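Local atomic coordinates of light Chain (Clostridium botulinum, PDB entry 6BVD), a protein that probably acts as the zinc-dependent protease of a mosaic botulinum neurotoxin, cleaving a neuronal SNARE protein as other light chains of this family do. Residues A[240-245]-A[287-292]; A[245-250]-A[276-281]. All coordinates share one frame; numbering follows the deposited sequence.

Contact 1: residues A[240-245]-A[287-292]. With ACT (acetate ion), chain F.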
loop_
_atom_site.group_PDB
_atom_site.type_symbol
_atom_site.label_atom_id
_atom_site.label_comp_id
_atom_site.label_asym_id
_atom_site.label_seq_id
_atom_site.Cartn_x
_atom_site.Cartn_y
_atom_site.Cartn_z
ATOM N N THR A 240 -10.245 -0.608 31.742
ATOM C CA THR A 240 -11.723 -0.447 31.761
ATOM C C THR A 240 -12.428 -1.689 31.233
ATOM O O THR A 240 -13.654 -1.689 31.036
ATOM C CB THR A 240 -12.198 0.743 30.856
ATOM O OG1 THR A 240 -12.015 0.377 29.500
ATOM C CG2 THR A 240 -11.385 2.034 31.134
ATOM N N TYR A 241 -11.670 -2.761 31.017
ATOM C CA TYR A 241 -12.194 -3.989 30.426
ATOM C C TYR A 241 -13.257 -4.649 31.307
ATOM O O TYR A 241 -13.083 -4.787 32.520
ATOM C CB TYR A 241 -11.035 -4.945 30.153
ATOM C CG TYR A 241 -11.282 -6.197 29.336
ATOM C CD1 TYR A 241 -10.944 -6.238 27.991
ATOM C CD2 TYR A 241 -11.793 -7.359 29.926
ATOM C CE1 TYR A 241 -11.123 -7.381 27.238
ATOM C CE2 TYR A 241 -11.973 -8.508 29.184
ATOM C CZ TYR A 241 -11.639 -8.510 27.848
ATOM O OH TYR A 241 -11.825 -9.643 27.087
ATOM N N ILE A 242 -14.386 -5.036 30.700
ATOM C CA ILE A 242 -15.396 -5.783 31.475
ATOM C C ILE A 242 -15.843 -7.096 30.826
ATOM O O ILE A 242 -15.788 -7.262 29.607
ATOM C CB ILE A 242 -16.663 -4.918 31.780
ATOM C CG1 ILE A 242 -17.288 -4.326 30.498
ATOM C CG2 ILE A 242 -16.302 -3.780 32.691
ATOM C CD1 ILE A 242 -18.686 -3.642 30.757
ATOM N N THR A 243 -16.272 -8.041 31.677
ATOM C CA THR A 243 -16.887 -9.274 31.240
ATOM C C THR A 243 -18.368 -9.399 31.702
ATOM O O THR A 243 -19.105 -10.208 31.145
ATOM C CB THR A 243 -16.125 -10.493 31.800
ATOM O OG1 THR A 243 -16.132 -10.398 33.224
ATOM C CG2 THR A 243 -14.664 -10.535 31.280
ATOM N N GLU A 244 -18.785 -8.648 32.726
ATOM C CA GLU A 244 -20.146 -8.825 33.268
ATOM C C GLU A 244 -21.043 -7.694 32.781
ATOM O O GLU A 244 -20.892 -7.276 31.644
ATOM C CB GLU A 244 -20.113 -8.909 34.783
ATOM C CG GLU A 244 -19.092 -9.951 35.279
ATOM C CD GLU A 244 -19.320 -11.327 34.637
ATOM O OE1 GLU A 244 -20.472 -11.788 34.643
ATOM O OE2 GLU A 244 -18.354 -11.949 34.127
ATOM N N TYR A 245 -21.963 -7.186 33.602
ATOM C CA TYR A 245 -22.899 -6.146 33.084
ATOM C C TYR A 245 -23.613 -6.677 31.827
ATOM O O TYR A 245 -23.735 -5.976 30.809
ATOM C CB TYR A 245 -22.127 -4.826 32.763
ATOM C CG TYR A 245 -21.350 -4.327 33.953
ATOM C CD1 TYR A 245 -21.950 -3.530 34.903
ATOM C CD2 TYR A 245 -20.012 -4.697 34.151
ATOM C CE1 TYR A 245 -21.261 -3.095 36.011
ATOM C CE2 TYR A 245 -19.317 -4.257 35.253
ATOM C CZ TYR A 245 -19.943 -3.459 36.174
ATOM O OH TYR A 245 -19.267 -3.022 37.283
ATOM N N TYR A 287 -18.922 4.331 34.305
ATOM C CA TYR A 287 -18.264 5.615 34.424
ATOM C C TYR A 287 -17.751 5.850 35.843
ATOM O O TYR A 287 -16.610 6.306 36.038
ATOM C CB TYR A 287 -19.216 6.727 33.989
ATOM C CG TYR A 287 -18.616 8.126 33.935
ATOM C CD1 TYR A 287 -18.119 8.651 32.744
ATOM C CD2 TYR A 287 -18.614 8.945 35.072
ATOM C CE1 TYR A 287 -17.586 9.947 32.681
ATOM C CE2 TYR A 287 -18.096 10.237 35.023
ATOM C CZ TYR A 287 -17.590 10.735 33.828
ATOM O OH TYR A 287 -17.076 12.015 33.789
ATOM N N ASN A 288 -18.583 5.558 36.838
ATOM C CA ASN A 288 -18.169 5.772 38.221
ATOM C C ASN A 288 -17.143 4.742 38.700
ATOM O O ASN A 288 -16.310 5.053 39.561
ATOM C CB ASN A 288 -19.378 5.808 39.146
ATOM C CG ASN A 288 -20.193 7.065 38.939
ATOM O OD1 ASN A 288 -19.625 8.149 38.741
ATOM N ND2 ASN A 288 -21.521 6.930 38.931
ATOM N N LYS A 289 -17.198 3.530 38.168
ATOM C CA LYS A 289 -16.193 2.526 38.523
ATOM C C LYS A 289 -14.811 2.972 38.019
ATOM O O LYS A 289 -13.826 2.928 38.772
ATOM C CB LYS A 289 -16.542 1.163 37.940
ATOM C CG LYS A 289 -15.480 0.092 38.193
ATOM C CD LYS A 289 -15.806 -1.197 37.447
ATOM C CE LYS A 289 -16.009 -0.912 35.918
ATOM N NZ LYS A 289 -14.747 -0.763 35.060
ATOM N N VAL A 290 -14.746 3.415 36.761
ATOM C CA VAL A 290 -13.457 3.820 36.175
ATOM C C VAL A 290 -12.899 5.027 36.918
ATOM O O VAL A 290 -11.694 5.091 37.186
ATOM C CB VAL A 290 -13.539 4.141 34.643
ATOM C CG1 VAL A 290 -12.155 4.625 34.100
ATOM C CG2 VAL A 290 -14.016 2.927 33.852
ATOM N N LEU A 291 -13.773 5.966 37.267
ATOM C CA LEU A 291 -13.385 7.162 37.989
ATOM C C LEU A 291 -12.806 6.831 39.363
ATOM O O LEU A 291 -11.790 7.393 39.775
ATOM C CB LEU A 291 -14.584 8.106 38.148
ATOM C CG LEU A 291 -14.386 9.318 39.058
ATOM C CD1 LEU A 291 -13.260 10.213 38.503
ATOM C CD2 LEU A 291 -15.673 10.107 39.241
ATOM N N SER A 292 -13.466 5.917 40.066
ATOM C CA SER A 292 -12.957 5.453 41.329
ATOM C C SER A 292 -11.571 4.757 41.176
ATOM O O SER A 292 -10.653 5.006 41.973
ATOM C CB SER A 292 -13.988 4.513 41.956
ATOM O OG SER A 292 -13.481 3.923 43.119
HETATM C C ACT F . -14.274 -4.787 26.799
HETATM O O ACT F . -14.339 -4.158 27.879
HETATM O OXT ACT F . -14.033 -4.178 25.734
HETATM C CH3 ACT F . -14.483 -6.279 26.783
HETATM O O HOH W 1 -15.620 -0.206 32.544
HETATM O O HOH W 2 -13.678 -3.238 34.817
#
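Lys289 of helix 280-301 reaches across to the loop that follows the zinc-binding HExxH helix 222-237, which carries the zinc ligands His228 and His232. The contact thus joins the loop after the zinc-binding helix of this clostridial zinc protease to helix 280-301. Two waters carry the polar part of the contact. Lys289 NZ gives a hydrogen bond to water 1 at 2.7 Å, and that water donates to Thr240 O at 2.9 Å. NZ also gives one to water 2, which in turn donates to Tyr241 O. The ammonium therefore grips two successive carbonyls at second hand. Its chain starts extended from the helix and then bends, with chi3 at 55° and chi4 at 80°, the last torsion setting NZ. The bend passes the Tyr245 hydroxyl, whose OH lies 3.9 Å from Lys289 CD. NZ also comes near the CG2 methyl of Ile242.

The apolar part lies beside this. Thr240 CG2 packs against both methyls of Val290, with CG2 to CG2 at 3.9 Å. Thr240 OG1 turns to other partners, Tyr349 OH and the His235 carbonyl, and Val290 also touches Phe341 and Tyr345 of helix 338-348.

The loop also holds an acetate, probably from the crystallisation liquor. Ile242 N donates to acetate O at 3.0 Å, with an N-H...O angle of 163°. The acetate is also hydrogen-bonded to His232 ND1 and His235 ND1. Its CH3 sits over one face of the Tyr241 ring, 3.5 Å above its plane and displaced toward the rim.

Contact 2: residues A[245-250]-A[276-281]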
loop_
_atom_site.group_PDB
_atom_site.type_symbol
_atom_site.label_atom_id
_atom_site.label_comp_id
_atom_site.label_asym_id
_atom_site.label_seq_id
_atom_site.Cartn_x
_atom_site.Cartn_y
_atom_site.Cartn_z
ATOM N N TYR A 245 -21.963 -7.186 33.602
ATOM C CA TYR A 245 -22.899 -6.146 33.084
ATOM C C TYR A 245 -23.613 -6.677 31.827
ATOM O O TYR A 245 -23.735 -5.976 30.809
ATOM C CB TYR A 245 -22.127 -4.826 32.763
ATOM C CG TYR A 245 -21.350 -4.327 33.953
ATOM C CD1 TYR A 245 -21.950 -3.530 34.903
ATOM C CD2 TYR A 245 -20.012 -4.697 34.151
ATOM C CE1 TYR A 245 -21.261 -3.095 36.011
ATOM C CE2 TYR A 245 -19.317 -4.257 35.253
ATOM C CZ TYR A 245 -19.943 -3.459 36.174
ATOM O OH TYR A 245 -19.267 -3.022 37.283
ATOM N N LYS A 246 -24.088 -7.918 31.895
ATOM C CA LYS A 246 -24.661 -8.584 30.719
ATOM C C LYS A 246 -26.134 -8.200 30.526
ATOM O O LYS A 246 -26.871 -8.060 31.512
ATOM C CB LYS A 246 -24.524 -10.090 30.848
ATOM C CG LYS A 246 -23.073 -10.597 30.869
ATOM C CD LYS A 246 -23.033 -12.122 30.955
ATOM C CE LYS A 246 -21.575 -12.617 30.894
ATOM N NZ LYS A 246 -21.463 -14.092 30.822
ATOM N N ILE A 247 -26.551 -7.988 29.271
ATOM C CA ILE A 247 -27.916 -7.531 29.012
ATOM C C ILE A 247 -28.500 -8.197 27.784
ATOM O O ILE A 247 -27.776 -8.777 26.960
ATOM C CB ILE A 247 -27.987 -5.960 28.808
ATOM C CG1 ILE A 247 -27.063 -5.523 27.664
ATOM C CG2 ILE A 247 -27.588 -5.235 30.096
ATOM C CD1 ILE A 247 -27.045 -3.992 27.438
ATOM N N THR A 248 -29.825 -8.098 27.667
ATOM C CA THR A 248 -30.551 -8.438 26.456
ATOM C C THR A 248 -31.234 -7.145 25.945
ATOM O O THR A 248 -31.357 -6.170 26.671
ATOM C CB THR A 248 -31.616 -9.550 26.704
ATOM O OG1 THR A 248 -32.376 -9.183 27.847
ATOM C CG2 THR A 248 -30.937 -10.908 26.971
ATOM N N PRO A 249 -31.602 -7.107 24.666
ATOM C CA PRO A 249 -32.224 -5.863 24.186
ATOM C C PRO A 249 -33.696 -5.717 24.672
ATOM O O PRO A 249 -34.321 -6.719 25.031
ATOM C CB PRO A 249 -32.133 -5.986 22.656
ATOM C CG PRO A 249 -32.087 -7.432 22.400
ATOM C CD PRO A 249 -31.366 -8.072 23.576
ATOM N N ASN A 250 -34.222 -4.487 24.709
ATOM C CA ASN A 250 -35.630 -4.231 25.064
ATOM C C ASN A 250 -36.595 -4.863 24.067
ATOM O O ASN A 250 -37.527 -5.559 24.435
ATOM C CB ASN A 250 -35.891 -2.710 25.111
ATOM C CG ASN A 250 -37.341 -2.344 25.471
ATOM O OD1 ASN A 250 -37.967 -2.933 26.353
ATOM N ND2 ASN A 250 -37.897 -1.389 24.717
ATOM N N ASN A 276 -27.434 2.824 22.889
ATOM C CA ASN A 276 -28.702 3.041 23.559
ATOM C C ASN A 276 -29.325 1.739 24.074
ATOM O O ASN A 276 -30.284 1.765 24.838
ATOM C CB ASN A 276 -29.654 3.755 22.618
ATOM C CG ASN A 276 -29.096 5.099 22.156
ATOM O OD1 ASN A 276 -28.370 5.779 22.905
ATOM N ND2 ASN A 276 -29.398 5.470 20.911
ATOM N N ILE A 277 -28.797 0.600 23.638
ATOM C CA ILE A 277 -29.197 -0.676 24.215
ATOM C C ILE A 277 -28.706 -0.802 25.675
ATOM O O ILE A 277 -29.380 -1.385 26.541
ATOM C CB ILE A 277 -28.677 -1.832 23.349
ATOM C CG1 ILE A 277 -29.349 -1.757 21.974
ATOM C CG2 ILE A 277 -28.947 -3.172 24.002
ATOM C CD1 ILE A 277 -28.820 -2.739 20.944
ATOM N N VAL A 278 -27.545 -0.235 25.967
ATOM C CA VAL A 278 -27.036 -0.297 27.335
ATOM C C VAL A 278 -27.794 0.686 28.193
ATOM O O VAL A 278 -27.787 1.883 27.894
ATOM C CB VAL A 278 -25.510 0.029 27.409
ATOM C CG1 VAL A 278 -24.959 -0.174 28.849
ATOM C CG2 VAL A 278 -24.768 -0.835 26.438
ATOM N N PRO A 279 -28.462 0.185 29.260
ATOM C CA PRO A 279 -29.226 1.028 30.186
ATOM C C PRO A 279 -28.413 2.144 30.798
ATOM O O PRO A 279 -27.230 1.949 31.169
ATOM C CB PRO A 279 -29.668 0.042 31.276
ATOM C CG PRO A 279 -29.705 -1.290 30.590
ATOM C CD PRO A 279 -28.600 -1.249 29.569
ATOM N N GLN A 280 -29.071 3.282 30.985
ATOM C CA GLN A 280 -28.445 4.457 31.590
ATOM C C GLN A 280 -27.760 4.190 32.941
ATOM O O GLN A 280 -26.696 4.774 33.227
ATOM C CB GLN A 280 -29.494 5.542 31.803
ATOM C CG GLN A 280 -28.901 6.907 31.836
ATOM C CD GLN A 280 -28.147 7.177 30.541
ATOM O OE1 GLN A 280 -26.929 7.387 30.545
ATOM N NE2 GLN A 280 -28.868 7.126 29.419
ATOM N N SER A 281 -28.388 3.356 33.784
ATOM C CA SER A 281 -27.836 3.048 35.100
ATOM C C SER A 281 -26.532 2.264 35.004
ATOM O O SER A 281 -25.632 2.442 35.839
ATOM C CB SER A 281 -28.852 2.284 35.964
ATOM O OG SER A 281 -29.463 1.249 35.227
#
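Ile247 drives its CD1 methyl into the backbone bend at Ile277, Val278 and Pro279, and this is the tight part of the contact. CD1 lies 3.6 Å from Ile277 O and 3.7 Å from Val278 CA. The same methyl meets three side chains: Ile277 CG2 and Val278 CG2, each 4.0 Å from it, and Pro279 CD at 3.8 Å. The Ile247 branch and the Pro279 ring meet tip to tip, and Ile247 CG2 adds a second touch on Pro279 CD. CG1 of Ile247 stands between its own backbone N and carbonyl carbon (chi1 57°). CD1 then continues anti to CA (chi2 -178°), which extends the branch toward the bend.

The elements joined are the two-stranded antiparallel sheet of 246-247 and 262-263 and the residues leading into helix 280-301. Pro279 is the N-cap residue of that helix. Ser264 and Phe267 of helix 264-270, which carries the zinc ligand Glu266, also touch both Ile247 and Val278.

The packing is looser toward Pro249. Its CA is 4.2 Å from Ile277 CG2, and its ring atom CB is 4.5 Å from the same methyl. Pro249 also rests on Met256, Val258 and Leu369. Thr248, an exposed residue just after the strand, turns its CB away from the bend.

In the fold
The chain leaves the HExxH helix 222-237 and enters loop 240-245, which contact 1 ties to the middle of helix 280-301. It then runs through Tyr245, shared by both contacts, into strand 246-247 and on to 250. Contact 2 pins this part to the residues just ahead of the same helix. Between its segments lie strand 262-263 and helix 264-270 with the zinc ligand Glu266. The smaller loop closed by contact 2 thus sits within the larger one closed by contact 1. The two centres are 14 Å apart. Together they attach one continuous run of chain to helix 280-301, at its N-terminal approach and further along.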